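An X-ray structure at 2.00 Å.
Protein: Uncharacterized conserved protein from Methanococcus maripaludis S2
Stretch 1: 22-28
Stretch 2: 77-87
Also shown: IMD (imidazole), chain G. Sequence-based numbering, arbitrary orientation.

Stretch 1 (22-28) LPDGFYS
Stretch 2 (77-87) VLIGHNGIRVM

Two backbone hydrogen bonds fix the register. The amide N of Gly 80 donates to O of Gly 25 at 2.8 Å (N-H...O 168°), and N of Tyr 27 donates to O of Leu 78 at 3.0 Å (176°); both are nearly linear. They flank a single beta bridge between Phe 26 and Ile 79, whose CA atoms lie 4.1 Å apart. CA of Phe 26 adds a weaker CA-H...O contact to O of Leu 78, at 3.5 Å with 137° at the hydrogen. One water reinforces the junction, donating to O of Tyr 27 at 2.7 Å and to O of Leu 78 at 2.9 Å, so the Leu 78 carbonyl serves both an amide and a water.

Stretch 1 has no regular helix or strand. It reaches the bridge through a type II turn from Pro 23 to Phe 26, closed by N of Phe 26 donating to O of Pro 23 at 3.2 Å. The phi/psi values at the inner positions are -55/146° for Asp 24 and 80/3° for Gly 25, and the positive phi favours glycine. Space is also short there: an ideal CB on Gly 25 would lie 3.2 Å from CG2 of Ile 79. Beyond the turn the backbone is extended, with Phe 26 at -51/141° and Tyr 27 at -78/131°. In stretch 2, Val 77 (-106/133°), Leu 78 (-62/126°) and Ile 79 (-115/139°) are extended; Gly 80 follows at 64/-161°, a positive phi that again suits glycine. The chain then turns through Gly 83 (66/30°) into the strand 84-86.

Tyr 27 dominates the packing, with 145 Å² covered by stretch 2 out of 494 Å² buried on both sides together. Its CB points toward stretch 2, with chi1 178° (t) and chi2 77°. Its CD2 meets CD2 of Leu 78 (t, p) at 3.6 Å, and its CE1 meets CD1 of Ile 84 (p, t) at 3.4 Å. The ring edge is directed at the face of His 81 (chi1 m, chi2 69°), with centroids 5.2 Å apart and planes at 82°. At the phenol end, OH of Tyr 27 lies 3.5 Å from CG2 of Val 86 (t) and accepts a hydrogen bond from N1 of the imidazole at 2.8 Å (149°); that ligand probably came from the crystallisation liquor. The aromatic ring thus supplies apolar contacts along its length and a polar end for the ligand. Gly 80 O, 3.5 Å from CB of Tyr 27, is buried without a polar partner.

Around the turn, aliphatic groups complete the contact. Ile 79 (m, m) brings CD1 to 3.8 Å from CG of Pro 23 and 3.9 Å from CB of Phe 26. Val 77 (t) points toward stretch 1, its CG1 3.9 Å from CB of Phe 26. The Phe 26 ring (chi1 p, chi2 90°) leads away from stretch 2, leaving its CB to make these contacts.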

# COMPACT_ATOMS: atom_id res chain seq x y z
N LEU B 22 -34.10 5.83 20.15
CA LEU B 22 -34.80 4.65 19.73
C LEU B 22 -35.05 3.72 20.90
O LEU B 22 -34.25 3.67 21.81
CB LEU B 22 -33.94 3.92 18.69
CG LEU B 22 -33.40 4.82 17.58
CD1 LEU B 22 -32.45 4.01 16.72
CD2 LEU B 22 -34.54 5.36 16.76
N PRO B 23 -36.19 2.98 20.87
CA PRO B 23 -36.48 1.99 21.90
C PRO B 23 -35.47 0.86 21.89
O PRO B 23 -34.95 0.52 20.82
CB PRO B 23 -37.85 1.42 21.50
CG PRO B 23 -38.32 2.18 20.35
CD PRO B 23 -37.25 3.11 19.86
N ASP B 24 -35.23 0.26 23.06
CA ASP B 24 -34.33 -0.86 23.15
C ASP B 24 -34.73 -1.99 22.21
O ASP B 24 -35.93 -2.20 21.96
CB ASP B 24 -34.24 -1.43 24.57
CG ASP B 24 -33.29 -2.61 24.64
OD1 ASP B 24 -32.14 -2.50 24.11
OD2 ASP B 24 -33.69 -3.67 25.17
N GLY B 25 -33.72 -2.68 21.68
CA GLY B 25 -33.95 -3.79 20.78
C GLY B 25 -34.25 -3.37 19.35
O GLY B 25 -34.49 -4.21 18.51
N PHE B 26 -34.21 -2.07 19.06
CA PHE B 26 -34.43 -1.61 17.68
C PHE B 26 -33.54 -2.34 16.66
O PHE B 26 -32.38 -2.65 16.95
CB PHE B 26 -34.25 -0.10 17.55
CG PHE B 26 -32.81 0.37 17.63
CD1 PHE B 26 -32.04 0.47 16.47
CD2 PHE B 26 -32.25 0.74 18.84
CE1 PHE B 26 -30.72 0.91 16.53
CE2 PHE B 26 -30.94 1.20 18.92
CZ PHE B 26 -30.17 1.28 17.75
N TYR B 27 -34.12 -2.62 15.51
CA TYR B 27 -33.44 -3.27 14.40
C TYR B 27 -32.57 -2.22 13.68
O TYR B 27 -33.02 -1.09 13.38
CB TYR B 27 -34.45 -3.89 13.43
CG TYR B 27 -33.84 -4.56 12.19
CD1 TYR B 27 -33.24 -5.82 12.27
CD2 TYR B 27 -33.87 -3.93 10.96
CE1 TYR B 27 -32.69 -6.43 11.14
CE2 TYR B 27 -33.33 -4.53 9.82
CZ TYR B 27 -32.74 -5.77 9.92
OH TYR B 27 -32.25 -6.34 8.79
N SER B 28 -31.31 -2.60 13.46
CA SER B 28 -30.35 -1.74 12.74
C SER B 28 -30.14 -2.39 11.37
O SER B 28 -29.79 -3.55 11.30
CB SER B 28 -29.04 -1.63 13.52
OG SER B 28 -28.16 -0.71 12.91
N VAL B 77 -40.96 2.28 15.41
CA VAL B 77 -39.64 1.72 15.04
C VAL B 77 -39.73 0.20 15.16
O VAL B 77 -40.26 -0.35 16.14
CB VAL B 77 -38.53 2.30 15.97
CG1 VAL B 77 -37.16 1.61 15.69
CG2 VAL B 77 -38.42 3.82 15.80
N LEU B 78 -39.24 -0.46 14.12
CA LEU B 78 -39.11 -1.90 14.11
C LEU B 78 -38.14 -2.34 15.20
O LEU B 78 -36.99 -1.84 15.26
CB LEU B 78 -38.61 -2.35 12.72
CG LEU B 78 -38.21 -3.83 12.57
CD1 LEU B 78 -39.45 -4.70 12.52
CD2 LEU B 78 -37.41 -4.04 11.30
N ILE B 79 -38.61 -3.27 16.05
CA ILE B 79 -37.86 -3.83 17.15
C ILE B 79 -37.62 -5.30 16.90
O ILE B 79 -38.51 -6.02 16.43
CB ILE B 79 -38.62 -3.70 18.51
CG1 ILE B 79 -38.95 -2.24 18.82
CG2 ILE B 79 -37.82 -4.32 19.65
CD1 ILE B 79 -37.80 -1.26 18.76
N GLY B 80 -36.39 -5.74 17.21
CA GLY B 80 -35.97 -7.14 17.02
C GLY B 80 -35.93 -7.62 15.58
O GLY B 80 -35.95 -6.83 14.63
N HIS B 81 -35.94 -8.95 15.41
CA HIS B 81 -35.73 -9.54 14.09
C HIS B 81 -36.90 -10.37 13.53
O HIS B 81 -36.78 -10.93 12.43
CB HIS B 81 -34.43 -10.36 14.06
CG HIS B 81 -33.19 -9.53 14.24
ND1 HIS B 81 -32.88 -8.91 15.43
CD2 HIS B 81 -32.18 -9.24 13.39
CE1 HIS B 81 -31.73 -8.27 15.30
NE2 HIS B 81 -31.29 -8.45 14.07
N ASN B 82 -38.02 -10.41 14.27
CA ASN B 82 -39.23 -11.11 13.80
C ASN B 82 -40.01 -10.32 12.79
O ASN B 82 -40.04 -9.09 12.85
CB ASN B 82 -40.17 -11.43 14.96
CG ASN B 82 -39.58 -12.43 15.96
OD1 ASN B 82 -39.96 -12.41 17.14
ND2 ASN B 82 -38.66 -13.30 15.50
N GLY B 83 -40.68 -11.02 11.88
CA GLY B 83 -41.52 -10.37 10.88
C GLY B 83 -40.72 -9.53 9.90
O GLY B 83 -41.22 -8.51 9.39
N ILE B 84 -39.47 -9.93 9.66
CA ILE B 84 -38.66 -9.26 8.62
C ILE B 84 -38.10 -10.26 7.62
O ILE B 84 -37.83 -11.41 7.97
CB ILE B 84 -37.52 -8.37 9.21
CG1 ILE B 84 -36.33 -9.20 9.64
CG2 ILE B 84 -38.00 -7.55 10.42
CD1 ILE B 84 -35.03 -8.40 9.70
N ARG B 85 -37.93 -9.79 6.39
CA ARG B 85 -37.39 -10.57 5.29
C ARG B 85 -36.34 -9.70 4.57
O ARG B 85 -36.67 -8.63 4.05
CB ARG B 85 -38.55 -10.92 4.37
CG ARG B 85 -38.25 -11.73 3.15
CD ARG B 85 -39.61 -12.17 2.51
NE ARG B 85 -40.34 -11.11 1.80
CZ ARG B 85 -41.61 -11.23 1.38
NH1 ARG B 85 -42.29 -12.35 1.60
NH2 ARG B 85 -42.21 -10.24 0.74
N VAL B 86 -35.08 -10.14 4.57
CA VAL B 86 -33.97 -9.35 4.01
C VAL B 86 -33.50 -10.08 2.76
O VAL B 86 -33.26 -11.28 2.81
CB VAL B 86 -32.79 -9.22 5.01
CG1 VAL B 86 -31.66 -8.32 4.43
CG2 VAL B 86 -33.26 -8.67 6.40
N MSE B 87 -33.37 -9.36 1.65
CA MSE B 87 -33.02 -9.95 0.34
C MSE B 87 -31.62 -9.54 -0.12
O MSE B 87 -31.49 -8.55 -0.81
CB MSE B 87 -34.00 -9.47 -0.72
CG MSE B 87 -35.07 -10.47 -1.10
SE MSE B 87 -36.48 -10.51 0.25
CE MSE B 87 -36.78 -8.57 0.48
N1 IMD G . -30.80 -8.59 9.44
C2 IMD G . -29.60 -8.15 9.91
N3 IMD G . -28.86 -9.23 10.28
C4 IMD G . -29.62 -10.34 10.10
C5 IMD G . -30.84 -9.94 9.57
O HOH W 1 -35.65 -0.40 13.19